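TSSL (Francisella novicida, PDB 4ACK) probably serves as an inner-membrane component of the type VI secretion system, its cytoplasmic domain contributing to the membrane complex of this virulence machinery. Local coordinates at residues Lys5-Ile10 / Cys120-Ser125; Asn37-Ile42 / Ser87-Glu92; Met74-Arg77 / Asn83-Trp86. All blocks are in the same frame, centred on the assembly; numbering follows the deposited sequence.

Contact 1: Lys5-Ile10 / Cys120-Ser125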
loop_
_atom_site.group_PDB
_atom_site.type_symbol
_atom_site.label_atom_id
_atom_site.label_comp_id
_atom_site.label_asym_id
_atom_site.label_seq_id
_atom_site.Cartn_x
_atom_site.Cartn_y
_atom_site.Cartn_z
ATOM N N LYS A 5 -14.458 -1.747 8.788
ATOM C CA LYS A 5 -13.614 -0.971 9.637
ATOM C C LYS A 5 -12.144 -0.965 9.107
ATOM O O LYS A 5 -11.414 0.030 9.238
ATOM C CB LYS A 5 -13.732 -1.604 11.004
ATOM C CG LYS A 5 -12.830 -1.148 12.068
ATOM C CD LYS A 5 -13.152 -2.067 13.265
ATOM C CE LYS A 5 -13.236 -1.274 14.562
ATOM N NZ LYS A 5 -13.923 -2.066 15.644
ATOM N N GLU A 6 -11.727 -2.090 8.521
ATOM C CA GLU A 6 -10.395 -2.189 7.967
ATOM C C GLU A 6 -10.288 -1.294 6.753
ATOM O O GLU A 6 -9.320 -0.513 6.617
ATOM C CB GLU A 6 -10.059 -3.650 7.654
ATOM C CG GLU A 6 -9.883 -4.459 8.935
ATOM C CD GLU A 6 -11.164 -5.228 9.379
ATOM O OE1 GLU A 6 -12.316 -4.748 9.246
ATOM O OE2 GLU A 6 -11.004 -6.362 9.860
ATOM N N ILE A 7 -11.268 -1.403 5.863
ATOM C CA ILE A 7 -11.276 -0.578 4.690
ATOM C C ILE A 7 -11.091 0.906 5.071
ATOM O O ILE A 7 -10.207 1.598 4.526
ATOM C CB ILE A 7 -12.509 -0.788 3.808
ATOM C CG1 ILE A 7 -12.479 -2.144 3.112
ATOM C CG2 ILE A 7 -12.565 0.268 2.732
ATOM C CD1 ILE A 7 -11.295 -2.270 2.074
ATOM N N GLU A 8 -11.865 1.384 6.050
ATOM C CA GLU A 8 -11.781 2.784 6.471
ATOM C C GLU A 8 -10.377 3.099 6.905
ATOM O O GLU A 8 -9.854 4.152 6.622
ATOM C CB GLU A 8 -12.757 3.097 7.648
ATOM C CG GLU A 8 -14.228 3.402 7.244
ATOM C CD GLU A 8 -15.092 3.915 8.462
ATOM O OE1 GLU A 8 -14.807 3.535 9.633
ATOM O OE2 GLU A 8 -16.050 4.702 8.226
ATOM N N ILE A 9 -9.768 2.231 7.671
ATOM C CA ILE A 9 -8.403 2.513 8.007
ATOM C C ILE A 9 -7.484 2.657 6.731
ATOM O O ILE A 9 -6.642 3.544 6.676
ATOM C CB ILE A 9 -7.888 1.476 8.928
ATOM C CG1 ILE A 9 -8.676 1.532 10.251
ATOM C CG2 ILE A 9 -6.393 1.669 9.137
ATOM C CD1 ILE A 9 -8.178 0.498 11.301
ATOM N N ILE A 10 -7.661 1.795 5.734
ATOM C CA ILE A 10 -6.823 1.810 4.528
ATOM C C ILE A 10 -7.034 3.168 3.778
ATOM O O ILE A 10 -6.070 3.832 3.425
ATOM C CB ILE A 10 -7.139 0.575 3.634
ATOM C CG1 ILE A 10 -6.639 -0.720 4.336
ATOM C CG2 ILE A 10 -6.643 0.776 2.180
ATOM C CD1 ILE A 10 -7.355 -2.015 3.795
ATOM N N CYS A 120 -8.592 -8.249 -0.018
ATOM C CA CYS A 120 -7.289 -8.410 -0.749
ATOM C C CYS A 120 -7.322 -7.684 -2.080
ATOM O O CYS A 120 -6.456 -6.868 -2.338
ATOM C CB CYS A 120 -6.941 -9.886 -0.975
ATOM S SG CYS A 120 -6.508 -10.671 0.563
ATOM N N TYR A 121 -8.338 -7.982 -2.899
ATOM C CA TYR A 121 -8.537 -7.349 -4.197
ATOM C C TYR A 121 -8.841 -5.831 -4.156
ATOM O O TYR A 121 -8.499 -5.088 -5.133
ATOM C CB TYR A 121 -9.638 -8.090 -4.967
ATOM C CG TYR A 121 -9.385 -9.601 -5.004
ATOM C CD1 TYR A 121 -9.816 -10.429 -3.969
ATOM C CD2 TYR A 121 -8.665 -10.195 -6.066
ATOM C CE1 TYR A 121 -9.576 -11.858 -3.984
ATOM C CE2 TYR A 121 -8.396 -11.613 -6.090
ATOM C CZ TYR A 121 -8.849 -12.431 -5.037
ATOM O OH TYR A 121 -8.550 -13.819 -5.027
ATOM N N GLN A 122 -9.561 -5.385 -3.093
ATOM C CA GLN A 122 -9.979 -4.000 -2.944
ATOM C C GLN A 122 -8.770 -3.191 -2.557
ATOM O O GLN A 122 -8.627 -2.056 -2.960
ATOM C CB GLN A 122 -11.041 -3.834 -1.812
ATOM C CG GLN A 122 -12.379 -4.561 -2.116
ATOM C CD GLN A 122 -13.411 -4.482 -0.955
ATOM O OE1 GLN A 122 -13.130 -4.865 0.196
ATOM N NE2 GLN A 122 -14.619 -3.998 -1.277
ATOM N N THR A 123 -7.931 -3.750 -1.703
ATOM C CA THR A 123 -6.731 -3.066 -1.332
ATOM C C THR A 123 -5.800 -2.855 -2.563
ATOM O O THR A 123 -5.296 -1.729 -2.758
ATOM C CB THR A 123 -6.055 -3.800 -0.229
ATOM O OG1 THR A 123 -6.971 -3.853 0.879
ATOM C CG2 THR A 123 -4.799 -3.065 0.175
ATOM N N ILE A 124 -5.644 -3.886 -3.414
ATOM C CA ILE A 124 -4.834 -3.734 -4.634
ATOM C C ILE A 124 -5.498 -2.717 -5.557
ATOM O O ILE A 124 -4.850 -1.829 -6.055
ATOM C CB ILE A 124 -4.594 -5.052 -5.425
ATOM C CG1 ILE A 124 -3.903 -6.108 -4.554
ATOM C CG2 ILE A 124 -3.762 -4.781 -6.726
ATOM C CD1 ILE A 124 -2.583 -5.714 -4.002
ATOM N N SER A 125 -6.791 -2.883 -5.807
ATOM C CA SER A 125 -7.552 -1.948 -6.673
ATOM C C SER A 125 -7.340 -0.476 -6.206
ATOM O O SER A 125 -7.014 0.414 -7.007
ATOM C CB SER A 125 -9.043 -2.274 -6.596
ATOM O OG SER A 125 -9.731 -1.527 -7.562
#

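Contact 2: Asn37-Ile42 / Ser87-Glu92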
loop_
_atom_site.group_PDB
_atom_site.type_symbol
_atom_site.label_atom_id
_atom_site.label_comp_id
_atom_site.label_asym_id
_atom_site.label_seq_id
_atom_site.Cartn_x
_atom_site.Cartn_y
_atom_site.Cartn_z
ATOM N N ASN A 37 1.114 8.766 12.862
ATOM C CA ASN A 37 -0.285 8.462 12.709
ATOM C C ASN A 37 -0.483 7.204 11.851
ATOM O O ASN A 37 -1.180 6.275 12.249
ATOM C CB ASN A 37 -1.014 9.605 12.039
ATOM C CG ASN A 37 -1.748 10.487 13.044
ATOM O OD1 ASN A 37 -1.189 10.899 14.085
ATOM N ND2 ASN A 37 -3.008 10.796 12.729
ATOM N N ILE A 38 0.172 7.192 10.688
ATOM C CA ILE A 38 0.186 6.029 9.820
ATOM C C ILE A 38 0.553 4.753 10.590
ATOM O O ILE A 38 -0.176 3.780 10.543
ATOM C CB ILE A 38 1.019 6.280 8.555
ATOM C CG1 ILE A 38 0.131 7.098 7.563
ATOM C CG2 ILE A 38 1.496 4.921 7.960
ATOM C CD1 ILE A 38 0.855 7.738 6.379
ATOM N N ARG A 39 1.611 4.800 11.385
ATOM C CA ARG A 39 2.010 3.637 12.139
ATOM C C ARG A 39 1.011 3.170 13.216
ATOM O O ARG A 39 0.860 1.948 13.453
ATOM C CB ARG A 39 3.393 3.817 12.727
ATOM C CG ARG A 39 4.443 3.889 11.611
ATOM C CD ARG A 39 5.764 4.375 12.131
ATOM N NE ARG A 39 6.448 3.334 12.877
ATOM C CZ ARG A 39 6.619 3.363 14.188
ATOM N NH1 ARG A 39 6.158 4.390 14.887
ATOM N NH2 ARG A 39 7.238 2.362 14.791
ATOM N N LYS A 40 0.330 4.137 13.836
ATOM C CA LYS A 40 -0.800 3.864 14.710
ATOM C C LYS A 40 -1.947 3.198 13.934
ATOM O O LYS A 40 -2.499 2.202 14.396
ATOM C CB LYS A 40 -1.264 5.130 15.424
ATOM C CG LYS A 40 -0.332 5.535 16.546
ATOM C CD LYS A 40 -0.645 6.934 17.029
ATOM C CE LYS A 40 -2.078 7.003 17.517
ATOM N NZ LYS A 40 -2.599 8.391 17.422
ATOM N N SER A 41 -2.314 3.750 12.791
ATOM C CA SER A 41 -3.302 3.138 11.923
ATOM C C SER A 41 -2.937 1.688 11.453
ATOM O O SER A 41 -3.797 0.826 11.381
ATOM C CB SER A 41 -3.520 4.028 10.721
ATOM O OG SER A 41 -4.337 5.098 11.103
ATOM N N ILE A 42 -1.661 1.444 11.189
ATOM C CA ILE A 42 -1.196 0.122 10.808
ATOM C C ILE A 42 -1.358 -0.865 11.954
ATOM O O ILE A 42 -1.861 -1.973 11.726
ATOM C CB ILE A 42 0.263 0.108 10.268
ATOM C CG1 ILE A 42 0.392 0.986 9.014
ATOM C CG2 ILE A 42 0.795 -1.348 10.001
ATOM C CD1 ILE A 42 -0.516 0.607 7.883
ATOM N N SER A 87 12.270 6.599 6.566
ATOM C CA SER A 87 12.617 5.198 6.655
ATOM C C SER A 87 11.406 4.314 6.161
ATOM O O SER A 87 10.240 4.569 6.515
ATOM C CB SER A 87 13.024 4.892 8.081
ATOM O OG SER A 87 13.919 3.787 8.074
ATOM N N LEU A 88 11.685 3.325 5.318
ATOM C CA LEU A 88 10.656 2.523 4.689
ATOM C C LEU A 88 9.746 1.770 5.710
ATOM O O LEU A 88 10.189 1.004 6.561
ATOM C CB LEU A 88 11.289 1.547 3.668
ATOM C CG LEU A 88 12.073 2.068 2.444
ATOM C CD1 LEU A 88 12.460 0.916 1.461
ATOM C CD2 LEU A 88 11.328 3.136 1.676
ATOM N N LEU A 89 8.455 2.002 5.603
ATOM C CA LEU A 89 7.482 1.245 6.390
ATOM C C LEU A 89 7.477 -0.245 6.014
ATOM O O LEU A 89 7.376 -1.136 6.870
ATOM C CB LEU A 89 6.119 1.830 6.120
ATOM C CG LEU A 89 5.957 3.220 6.741
ATOM C CD1 LEU A 89 4.613 3.778 6.383
ATOM C CD2 LEU A 89 6.091 3.092 8.231
ATOM N N GLN A 90 7.611 -0.522 4.729
ATOM C CA GLN A 90 7.494 -1.908 4.290
ATOM C C GLN A 90 8.644 -2.720 4.941
ATOM O O GLN A 90 8.505 -3.927 5.220
ATOM C CB GLN A 90 7.480 -2.001 2.751
ATOM C CG GLN A 90 8.857 -1.858 2.126
ATOM C CD GLN A 90 8.766 -1.651 0.659
ATOM O OE1 GLN A 90 9.146 -2.530 -0.116
ATOM N NE2 GLN A 90 8.208 -0.494 0.244
ATOM N N LEU A 91 9.764 -2.034 5.185
ATOM C CA LEU A 91 10.927 -2.657 5.813
ATOM C C LEU A 91 10.758 -2.843 7.346
ATOM O O LEU A 91 11.092 -3.893 7.893
ATOM C CB LEU A 91 12.191 -1.838 5.518
ATOM C CG LEU A 91 13.558 -2.425 5.883
ATOM C CD1 LEU A 91 13.797 -3.853 5.361
ATOM C CD2 LEU A 91 14.670 -1.490 5.353
ATOM N N GLU A 92 10.269 -1.804 8.035
ATOM C CA GLU A 92 10.005 -1.875 9.480
ATOM C C GLU A 92 9.026 -3.032 9.811
ATOM O O GLU A 92 9.213 -3.757 10.777
ATOM C CB GLU A 92 9.403 -0.549 9.922
ATOM C CG GLU A 92 9.493 -0.271 11.388
ATOM C CD GLU A 92 8.640 0.918 11.801
ATOM O OE1 GLU A 92 8.777 2.004 11.182
ATOM O OE2 GLU A 92 7.832 0.758 12.760
#

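Contact 3: Met74-Arg77 / Asn83-Trp86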
loop_
_atom_site.group_PDB
_atom_site.type_symbol
_atom_site.label_atom_id
_atom_site.label_comp_id
_atom_site.label_asym_id
_atom_site.label_seq_id
_atom_site.Cartn_x
_atom_site.Cartn_y
_atom_site.Cartn_z
ATOM N N MET A 74 8.939 8.274 -1.138
ATOM C CA MET A 74 10.230 8.260 -1.831
ATOM C C MET A 74 10.226 9.182 -3.043
ATOM O O MET A 74 11.255 9.752 -3.364
ATOM C CB MET A 74 10.663 6.865 -2.260
ATOM C CG MET A 74 11.158 5.947 -1.154
ATOM S SD MET A 74 12.288 6.696 0.043
ATOM C CE MET A 74 13.591 5.494 0.059
ATOM N N LEU A 75 9.076 9.330 -3.691
ATOM C CA LEU A 75 8.939 10.161 -4.856
ATOM C C LEU A 75 8.900 11.645 -4.492
ATOM O O LEU A 75 9.533 12.454 -5.167
ATOM C CB LEU A 75 7.710 9.780 -5.652
ATOM C CG LEU A 75 7.868 10.036 -7.151
ATOM C CD1 LEU A 75 8.720 8.946 -7.825
ATOM C CD2 LEU A 75 6.504 10.157 -7.817
ATOM N N LEU A 76 8.124 11.995 -3.467
ATOM C CA LEU A 76 8.208 13.309 -2.814
ATOM C C LEU A 76 9.643 13.666 -2.367
ATOM O O LEU A 76 10.182 14.703 -2.750
ATOM C CB LEU A 76 7.223 13.412 -1.640
ATOM C CG LEU A 76 7.170 14.802 -0.984
ATOM C CD1 LEU A 76 6.262 15.721 -1.774
ATOM C CD2 LEU A 76 6.645 14.636 0.430
ATOM N N ARG A 77 10.267 12.792 -1.602
ATOM C CA ARG A 77 11.690 12.900 -1.307
ATOM C C ARG A 77 12.638 13.018 -2.525
ATOM O O ARG A 77 13.781 13.472 -2.372
ATOM C CB ARG A 77 12.121 11.729 -0.436
ATOM C CG ARG A 77 13.578 11.683 -0.004
ATOM C CD ARG A 77 13.743 10.442 0.843
ATOM N NE ARG A 77 15.074 10.249 1.405
ATOM C CZ ARG A 77 16.121 9.774 0.741
ATOM N NH1 ARG A 77 16.035 9.471 -0.554
ATOM N NH2 ARG A 77 17.279 9.636 1.377
ATOM N N ASN A 83 14.635 18.826 2.319
ATOM C CA ASN A 83 15.203 17.520 2.601
ATOM C C ASN A 83 14.157 16.648 3.289
ATOM O O ASN A 83 13.661 16.997 4.369
ATOM C CB ASN A 83 16.430 17.686 3.501
ATOM C CG ASN A 83 17.091 16.380 3.825
ATOM O OD1 ASN A 83 17.215 15.511 2.963
ATOM N ND2 ASN A 83 17.529 16.229 5.069
ATOM N N ILE A 84 13.777 15.548 2.643
ATOM C CA ILE A 84 12.759 14.649 3.215
ATOM C C ILE A 84 13.455 13.403 3.750
ATOM O O ILE A 84 14.350 12.832 3.118
ATOM C CB ILE A 84 11.600 14.277 2.204
ATOM C CG1 ILE A 84 10.944 15.530 1.575
ATOM C CG2 ILE A 84 10.561 13.335 2.860
ATOM C CD1 ILE A 84 9.790 16.144 2.361
ATOM N N SER A 85 13.052 13.018 4.945
ATOM C CA SER A 85 13.633 11.899 5.627
ATOM C C SER A 85 12.482 10.889 5.798
ATOM O O SER A 85 11.357 11.273 6.215
ATOM C CB SER A 85 14.188 12.384 6.964
ATOM O OG SER A 85 15.073 11.449 7.526
ATOM N N TRP A 86 12.734 9.627 5.434
ATOM C CA TRP A 86 11.689 8.578 5.381
ATOM C C TRP A 86 12.275 7.213 5.399
ATOM O O TRP A 86 12.750 6.726 4.370
ATOM C CB TRP A 86 10.861 8.666 4.103
ATOM C CG TRP A 86 9.642 7.784 4.138
ATOM C CD1 TRP A 86 9.454 6.576 3.491
ATOM C CD2 TRP A 86 8.438 8.039 4.864
ATOM N NE1 TRP A 86 8.189 6.076 3.764
ATOM C CE2 TRP A 86 7.544 6.950 4.600
ATOM C CE3 TRP A 86 8.017 9.083 5.710
ATOM C CZ2 TRP A 86 6.261 6.875 5.159
ATOM C CZ3 TRP A 86 6.719 9.011 6.268
ATOM C CH2 TRP A 86 5.856 7.906 5.974
#

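Contact 1: Lys5-Ile10 / Cys120-Ser125
Ile7 and Gln122, both partly exposed, meet between helix 4-20 and helix 118-129. The methyl CD1 of Ile7 lies 3.7 Å from Gln122 OE1. Its CG1 is slightly farther from the same oxygen OE1 of Gln122, at 4.0 Å. The two side chains cross at about a right angle, and CD1 of Ile7 also reaches CB of Gln122 at 4.2 Å. The glutamine therefore offers both the base of its chain and its amide oxygen to one ethyl branch. One turn on lies a buried pair: Ile10 CD1 comes to 3.5 Å from Thr123 OG1, again with the side chains crossed. Each isoleucine has CG1 anti to the carbonyl carbon (chi1 -70° for Ile7), and CD1 at the end of this branch makes the contact. These are van der Waals contacts of the isoleucine ethyl branches with two oxygens and one CB, within an all-helical fold characteristic of the cytoplasmic domain of the DotU family. Behind them, the hydroxyl of Thr123 is hydrogen-bonded to the carbonyl of Ile119, one turn earlier in its own helix. This settles its polar demand although Ile10 CD1 sits against it. Ile119 also packs on both Ile7 and Ile10. Ile61 of helix 55-79 touches Ile10 and Thr123 together, while Leu45 of helix 30-52 packs on Ile10.

Contact 2: Asn37-Ile42 / Ser87-Glu92
The short helix 89-94, with Leu88 at its N-cap position, packs against the long helix 30-52 in this all-helical domain, joining Leu89 and Glu92 to Ile38 and Arg39. The two methyls of Leu89 diverge. CD1 rests 3.7 Å from Ile38 CG2, and CD2 lies 3.8 Å from Arg39 CG. CG and CD of Arg39 pass beside CD2 of Leu89 before the charged end turns to Glu92. A bend at chi3 of Arg39 makes that turn. The glutamate reaches across with CG anti to its backbone N and an extended chain. The start of the short helix is held from helix 55-79, where the carboxylate of Asp70 accepts the backbone N-H groups of Leu89 and Gln90. Ile38 also packs on Thr16 and Thr17 of helix 4-20. Arg39 and Glu92 form a salt bridge, their guanidinium and carboxylate planes 48° apart. Glu92 OE1 takes a weak bond from Arg39 NE at 3.2 Å. Two hydrogen bonds go side-on to Glu92 OE2, which lies in the guanidinium plane. Arg39 NE, at 2.9 Å, meets the syn lone pair of Glu92 OE2. Arg39 NH2, 2.7 Å from Glu92 OE2, comes on the syn side but 30° out of the carboxylate plane, with an N-H...O angle of 152°.

Contact 3: Met74-Arg77 / Asn83-Trp86
Ile84 supplies most of the apolar contact, facing the end region of helix 55-79 from the loop that follows it. Its CB lies 3.7 Å from Arg77 CB, and its CG2 is 4.0 Å from the same Arg77 CB. The other branch of Ile84 goes to a different neighbour: its CD1 meets Leu76 CD2 at 4.0 Å, the two side chains crossing at about a right angle. Leu76 has CG anti to the backbone N (chi1 -175°), and CD2 ends nearer the loop than the direction of its CB would suggest. A looser apolar pair lies at the other end of the contact, where Met74 SD is 4.5 Å from Trp86 CD1. Residues 83-86 are extended and run antiparallel to residues 74-77. The loop after helix 55-79 doubles back along the helix's last turns. The CB atoms of Ile84 and Trp86 point toward the helix and that of Ser85 away from it, the alternation of an extended chain. On the polar side, Arg77 is extended from CG to NE and slides past Ile84 in the opposite direction. Its CG and CD both lie near the Ile84 carbonyl, with CD 3.4 Å from Ile84 O. NE of Arg77 is 3.2 Å from Ile84 O, with the oxygen set obliquely to the guanidinium. A crystal neighbour also touches Arg77, so the lattice may influence where its end settles. The indole has partners outside the loop: Trp86 NE1 is hydrogen-bonded to Asp70 OD1, and Arg35 makes a cation-pi interaction. Val69 and Leu73 of helix 55-79 pack on the same side chain.

In the fold
Along the chain the three contacts are nested. Contact 3 lies inside the loop closed by contact 2, and contact 2 inside the loop closed by contact 1. The centres of contacts 1 and 2 are about 16 Å apart, and those of contacts 2 and 3 about 15 Å. Contacts 1 and 3 lie on opposite sides of the chain's centre, about 25 Å between centres. Contact 2 touches both: Ile9 CG2 is 3.5 Å from Ser41 O, and Leu88 CD2 is 3.6 Å from Met74 CE. Segments 83-86 and 87-92 are consecutive, and helix 55-79 carries one side of contact 3. Contact 1 brings the first helix to helix 118-129, while contacts 2 and 3 order the region around helix 89-94.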